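Local coordinates for protein fumarylacetoacetate hydrolase (Burkholderia xenovorans, PDB 5TI1) that probably hydrolyses fumarylacetoacetate to fumarate and acetoacetate, the last step of phenylalanine and tyrosine breakdown, using a bound magnesium ion, at residues Q40-G45 / S107-L112; P177-M182 / M349-A354. All blocks are in the same frame, centred on the assembly; numbering follows the deposited sequence.

In the fold
The chain, modelled from residue 12, reaches 40-45, the run-in to strand 44-49, passes through strands 56-61 and 64-67 and helix 68-73, and returns in helix 102-116, where interaction 1 closes a loop of 61 residues. Interaction 2 lies farther on, within the C-terminal FAA hydrolase range. There the loop between helix 158-168 and strand 185-188 supplies 177-182, and 349-354 closes a loop of 166 residues. The two loops follow one another without nesting or crossing. The centres of the two contacts lie 32 Å apart: interaction 1 joins a helix to the start of an antiparallel sheet, while interaction 2 packs the loop after helix 158-168 against the run-in to helix 353-362, near the predicted substrate-binding Tyr155.

Interaction 1 (Q40-G45 / S107-L112); sequences QNLPFG and SVRVQL
Helix 102-116 packs here against the lead-in to strand 44-49, the first strand of the antiparallel sheet in the N-terminal region, and one arginine does most of the joining. Arg109 leaves the helix with CG anti to its backbone N (chi1 173°) and runs extended from CG to NE, so its guanidinium arrives end-on at two successive carbonyls. Arg109 NH2 donates to Gln40 O at 2.7 Å, almost straight at 177°. Arg109 NH1 donates to Asn41 O at 2.7 Å along a more bent path, 152°. Both oxygens lie in the guanidinium plane, although each donor sits well above its carbonyl plane. NE is held by Thr18, so the flat group is gripped at all three nitrogens and its rotation is fixed, in keeping with a charge buried among carbonyl dipoles. Leu42, whose backbone takes positive phi and psi, crosses the arginine at about a right angle and lays CD1 over one guanidinium face, while its CB comes within 3.8 Å of Arg109 NH1. Farther along, Phe44 keeps CG beside its own N, anti to the carbonyl carbon, and the ring tip comes toward the helix, where Val108 CG1 meets the ring edge 4.0 Å from Phe44 CZ. A water joins the two segments once more, accepting from Arg109 NH1 and donating to Leu42 O, 2.9 Å away.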
loop_
_atom_site.group_PDB
_atom_site.type_symbol
_atom_site.label_atom_id
_atom_site.label_comp_id
_atom_site.label_asym_id
_atom_site.label_seq_id
_atom_site.Cartn_x
_atom_site.Cartn_y
_atom_site.Cartn_z
ATOM N N GLN B 40 11.117 23.426 22.114
ATOM C CA GLN B 40 11.398 22.028 22.412
ATOM C C GLN B 40 10.830 21.081 21.363
ATOM O O GLN B 40 11.214 19.906 21.334
ATOM C CB GLN B 40 10.844 21.663 23.795
ATOM C CG GLN B 40 11.613 22.263 24.976
ATOM C CD GLN B 40 11.237 23.702 25.273
ATOM O OE1 GLN B 40 10.335 24.263 24.646
ATOM N NE2 GLN B 40 11.921 24.306 26.246
ATOM N N ASN B 41 9.933 21.560 20.505
ATOM C CA ASN B 41 9.274 20.693 19.539
ATOM C C ASN B 41 10.139 20.529 18.297
ATOM O O ASN B 41 10.808 19.501 18.130
ATOM C CB ASN B 41 7.893 21.246 19.179
ATOM C CG ASN B 41 7.078 20.267 18.349
ATOM O OD1 ASN B 41 7.595 19.261 17.868
ATOM N ND2 ASN B 41 5.798 20.557 18.187
ATOM N N LEU B 42 10.128 21.540 17.425
ATOM C CA LEU B 42 10.861 21.534 16.164
ATOM C C LEU B 42 10.395 20.383 15.269
ATOM O O LEU B 42 11.186 19.487 14.932
ATOM C CB LEU B 42 12.367 21.455 16.429
ATOM C CG LEU B 42 12.869 22.482 17.449
ATOM C CD1 LEU B 42 14.371 22.351 17.685
ATOM C CD2 LEU B 42 12.503 23.894 17.009
ATOM N N PRO B 43 9.129 20.369 14.861
ATOM C CA PRO B 43 8.655 19.313 13.966
ATOM C C PRO B 43 8.965 19.647 12.515
ATOM O O PRO B 43 9.189 20.802 12.153
ATOM C CB PRO B 43 7.145 19.304 14.212
ATOM C CG PRO B 43 6.832 20.770 14.472
ATOM C CD PRO B 43 8.061 21.344 15.174
ATOM N N PHE B 44 8.955 18.608 11.677
ATOM C CA PHE B 44 9.286 18.729 10.261
ATOM C C PHE B 44 8.040 18.639 9.390
ATOM O O PHE B 44 7.136 17.841 9.660
ATOM C CB PHE B 44 10.277 17.644 9.828
ATOM C CG PHE B 44 11.646 17.813 10.406
ATOM C CD1 PHE B 44 12.606 18.553 9.740
ATOM C CD2 PHE B 44 11.972 17.233 11.614
ATOM C CE1 PHE B 44 13.876 18.714 10.275
ATOM C CE2 PHE B 44 13.241 17.385 12.158
ATOM C CZ PHE B 44 14.192 18.127 11.486
ATOM N N GLY B 45 8.019 19.446 8.329
ATOM C CA GLY B 45 6.944 19.439 7.358
ATOM C C GLY B 45 7.440 19.888 5.999
ATOM O O GLY B 45 8.623 20.176 5.805
ATOM N N SER B 107 21.564 16.134 14.403
ATOM C CA SER B 107 22.400 17.265 14.011
ATOM C C SER B 107 21.553 18.482 13.637
ATOM O O SER B 107 21.761 19.584 14.159
ATOM C CB SER B 107 23.303 16.866 12.845
ATOM O OG SER B 107 24.091 17.967 12.419
ATOM N N VAL B 108 20.591 18.300 12.725
ATOM C CA VAL B 108 19.730 19.413 12.333
ATOM C C VAL B 108 18.982 19.966 13.540
ATOM O O VAL B 108 18.882 21.186 13.723
ATOM C CB VAL B 108 18.759 18.977 11.218
ATOM C CG1 VAL B 108 17.707 20.051 10.983
ATOM C CG2 VAL B 108 19.521 18.710 9.939
ATOM N N ARG B 109 18.457 19.080 14.390
ATOM C CA ARG B 109 17.682 19.538 15.537
ATOM C C ARG B 109 18.535 20.365 16.498
ATOM O O ARG B 109 18.071 21.375 17.041
ATOM C CB ARG B 109 17.071 18.344 16.260
ATOM C CG ARG B 109 16.415 18.752 17.545
ATOM C CD ARG B 109 15.869 17.587 18.307
ATOM N NE ARG B 109 15.355 18.057 19.579
ATOM C CZ ARG B 109 14.123 18.518 19.738
ATOM N NH1 ARG B 109 13.298 18.539 18.697
ATOM N NH2 ARG B 109 13.719 18.952 20.927
ATOM N N VAL B 110 19.788 19.961 16.709
ATOM C CA VAL B 110 20.657 20.703 17.613
ATOM C C VAL B 110 21.024 22.057 17.016
ATOM O O VAL B 110 21.013 23.078 17.714
ATOM C CB VAL B 110 21.911 19.869 17.958
ATOM C CG1 VAL B 110 22.880 20.697 18.783
ATOM C CG2 VAL B 110 21.518 18.621 18.723
ATOM N N GLN B 111 21.368 22.091 15.726
ATOM C CA GLN B 111 21.688 23.361 15.079
ATOM C C GLN B 111 20.506 24.325 15.157
ATOM O O GLN B 111 20.662 25.497 15.527
ATOM C CB GLN B 111 22.090 23.120 13.624
ATOM C CG GLN B 111 23.381 22.322 13.444
ATOM C CD GLN B 111 23.658 21.995 11.985
ATOM O OE1 GLN B 111 24.099 22.850 11.217
ATOM N NE2 GLN B 111 23.386 20.759 11.593
ATOM N N LEU B 112 19.310 23.833 14.831
ATOM C CA LEU B 112 18.120 24.680 14.842
ATOM C C LEU B 112 17.812 25.183 16.246
ATOM O O LEU B 112 17.528 26.372 16.442
ATOM C CB LEU B 112 16.929 23.909 14.275
ATOM C CG LEU B 112 16.743 23.999 12.761
ATOM C CD1 LEU B 112 15.606 23.098 12.311
ATOM C CD2 LEU B 112 16.475 25.442 12.352
HETATM O O HOH W 1 13.312 17.759 15.901
#

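Interaction 2 (P177-M182 / M349-A354); sequences PNWSEM and MYWTMA
Trp179 and Tyr350 both carry CG anti to the backbone N (chi1 -170° for Trp179), whereas Trp351 holds its CG beside its own N at -64°; together these turns gather three rings. Trp179 brings the rim of its six-membered ring to Tyr350, with Trp179 CH2 3.5 Å from Tyr350 CB and CZ3 over one face of the phenol. The Trp351 indole offers its NE1 edge to the face of Trp179 in an edge-to-face pair, planes at 61°. Trp351 NE1 also donates to Trp179 O at 3.2 Å, nearly along the C=O axis. This aromatic cluster lies in the C-terminal FAA hydrolase region, beside the probable active site: Trp179 NE1 bonds to the backbone O of Tyr155, a predicted substrate-binding residue, and the nearest atom of the Trp179 side chain lies about 11 Å from the magnesium ion. Trp351 is sandwiched, the Met182 backbone over one face and Tyr350 CD1 over the other. Ser180 O, buried by the contact, finds no polar partner. Glu181 OE2 forms a salt bridge with Arg214 of the second subunit. Tyr350 OH accepts from Asp307 N, and a water lies 2.7 Å from Ser180 OG and, more weakly bound, 3.0 Å from Tyr350 OH.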
loop_
_atom_site.group_PDB
_atom_site.type_symbol
_atom_site.label_atom_id
_atom_site.label_comp_id
_atom_site.label_asym_id
_atom_site.label_seq_id
_atom_site.Cartn_x
_atom_site.Cartn_y
_atom_site.Cartn_z
ATOM N N PRO B 177 -9.606 -14.100 20.822
ATOM C CA PRO B 177 -8.392 -14.615 21.472
ATOM C C PRO B 177 -7.097 -14.136 20.828
ATOM O O PRO B 177 -6.127 -13.873 21.546
ATOM C CB PRO B 177 -8.569 -16.138 21.371
ATOM C CG PRO B 177 -9.512 -16.338 20.237
ATOM C CD PRO B 177 -10.452 -15.180 20.291
ATOM N N ASN B 178 -7.045 -13.978 19.506
ATOM C CA ASN B 178 -5.785 -13.537 18.912
ATOM C C ASN B 178 -5.434 -12.092 19.273
ATOM O O ASN B 178 -4.271 -11.701 19.126
ATOM C CB ASN B 178 -5.815 -13.717 17.388
ATOM C CG ASN B 178 -6.917 -12.907 16.719
ATOM O OD1 ASN B 178 -7.841 -12.435 17.376
ATOM N ND2 ASN B 178 -6.828 -12.764 15.402
ATOM N N TRP B 179 -6.404 -11.294 19.748
ATOM C CA TRP B 179 -6.156 -9.867 19.954
ATOM C C TRP B 179 -5.116 -9.622 21.048
ATOM O O TRP B 179 -4.294 -8.702 20.940
ATOM C CB TRP B 179 -7.465 -9.133 20.290
ATOM C CG TRP B 179 -7.283 -7.642 20.276
ATOM C CD1 TRP B 179 -7.524 -6.792 19.233
ATOM C CD2 TRP B 179 -6.765 -6.836 21.338
ATOM N NE1 TRP B 179 -7.205 -5.502 19.589
ATOM C CE2 TRP B 179 -6.738 -5.502 20.877
ATOM C CE3 TRP B 179 -6.342 -7.108 22.647
ATOM C CZ2 TRP B 179 -6.299 -4.446 21.676
ATOM C CZ3 TRP B 179 -5.902 -6.059 23.434
ATOM C CH2 TRP B 179 -5.878 -4.746 22.945
ATOM N N SER B 180 -5.141 -10.415 22.111
ATOM C CA SER B 180 -4.193 -10.246 23.204
ATOM C C SER B 180 -2.893 -11.013 22.977
ATOM O O SER B 180 -2.009 -10.972 23.838
ATOM C CB SER B 180 -4.840 -10.669 24.526
ATOM O OG SER B 180 -5.966 -9.844 24.820
ATOM N N GLU B 181 -2.758 -11.698 21.838
ATOM C CA GLU B 181 -1.531 -12.397 21.475
ATOM C C GLU B 181 -0.726 -11.670 20.408
ATOM O O GLU B 181 0.449 -11.997 20.216
ATOM C CB GLU B 181 -1.848 -13.819 20.989
ATOM C CG GLU B 181 -2.535 -14.694 22.036
ATOM C CD GLU B 181 -1.548 -15.394 22.970
ATOM O OE1 GLU B 181 -0.330 -15.323 22.707
ATOM O OE2 GLU B 181 -1.994 -16.019 23.954
ATOM N N MET B 182 -1.314 -10.698 19.711
ATOM C CA MET B 182 -0.586 -10.008 18.658
ATOM C C MET B 182 -1.220 -8.649 18.420
ATOM O O MET B 182 -2.431 -8.483 18.623
ATOM C CB MET B 182 -0.588 -10.825 17.359
ATOM C CG MET B 182 -1.957 -10.951 16.739
ATOM S SD MET B 182 -1.938 -11.689 15.105
ATOM C CE MET B 182 -1.372 -13.335 15.517
ATOM N N MET B 349 -2.784 2.834 24.854
ATOM C CA MET B 349 -2.709 1.728 23.902
ATOM C C MET B 349 -2.058 0.489 24.522
ATOM O O MET B 349 -1.062 0.577 25.248
ATOM C CB MET B 349 -1.950 2.172 22.657
ATOM C CG MET B 349 -2.645 3.296 21.894
ATOM S SD MET B 349 -4.378 2.955 21.459
ATOM C CE MET B 349 -4.188 2.481 19.732
ATOM N N TYR B 350 -2.651 -0.672 24.233
ATOM C CA TYR B 350 -2.180 -1.947 24.770
ATOM C C TYR B 350 -0.904 -2.422 24.077
ATOM O O TYR B 350 -0.051 -3.056 24.706
ATOM C CB TYR B 350 -3.289 -2.987 24.618
ATOM C CG TYR B 350 -3.102 -4.278 25.383
ATOM C CD1 TYR B 350 -2.460 -5.365 24.803
ATOM C CD2 TYR B 350 -3.600 -4.422 26.669
ATOM C CE1 TYR B 350 -2.302 -6.563 25.499
ATOM C CE2 TYR B 350 -3.450 -5.609 27.370
ATOM C CZ TYR B 350 -2.800 -6.676 26.782
ATOM O OH TYR B 350 -2.648 -7.856 27.479
ATOM N N TRP B 351 -0.762 -2.158 22.780
ATOM C CA TRP B 351 0.432 -2.539 22.027
ATOM C C TRP B 351 1.199 -1.279 21.654
ATOM O O TRP B 351 0.614 -0.323 21.138
ATOM C CB TRP B 351 0.073 -3.333 20.764
ATOM C CG TRP B 351 -0.593 -4.665 21.009
ATOM C CD1 TRP B 351 -1.924 -4.952 20.890
ATOM C CD2 TRP B 351 0.046 -5.895 21.399
ATOM N NE1 TRP B 351 -2.152 -6.279 21.180
ATOM C CE2 TRP B 351 -0.962 -6.878 21.500
ATOM C CE3 TRP B 351 1.371 -6.257 21.672
ATOM C CZ2 TRP B 351 -0.686 -8.201 21.867
ATOM C CZ3 TRP B 351 1.643 -7.577 22.038
ATOM C CH2 TRP B 351 0.619 -8.530 22.127
ATOM N N THR B 352 2.502 -1.272 21.908
ATOM C CA THR B 352 3.305 -0.101 21.590
ATOM C C THR B 352 3.690 -0.082 20.113
ATOM O O THR B 352 3.521 -1.060 19.382
ATOM C CB THR B 352 4.571 -0.076 22.434
ATOM O OG1 THR B 352 5.395 -1.186 22.052
ATOM C CG2 THR B 352 4.210 -0.173 23.904
ATOM N N MET B 353 4.243 1.061 19.691
ATOM C CA MET B 353 4.808 1.176 18.351
ATOM C C MET B 353 5.908 0.150 18.120
ATOM O O MET B 353 5.984 -0.457 17.047
ATOM C CB MET B 353 5.350 2.588 18.141
ATOM C CG MET B 353 4.284 3.667 18.086
ATOM S SD MET B 353 5.012 5.315 17.930
ATOM C CE MET B 353 5.661 5.554 19.587
ATOM N N ALA B 354 6.781 -0.045 19.114
ATOM C CA ALA B 354 7.842 -1.036 18.979
ATOM C C ALA B 354 7.256 -2.414 18.707
ATOM O O ALA B 354 7.707 -3.135 17.805
ATOM C CB ALA B 354 8.708 -1.047 20.242
HETATM O O HOH W 2 -5.548 -8.494 27.140
#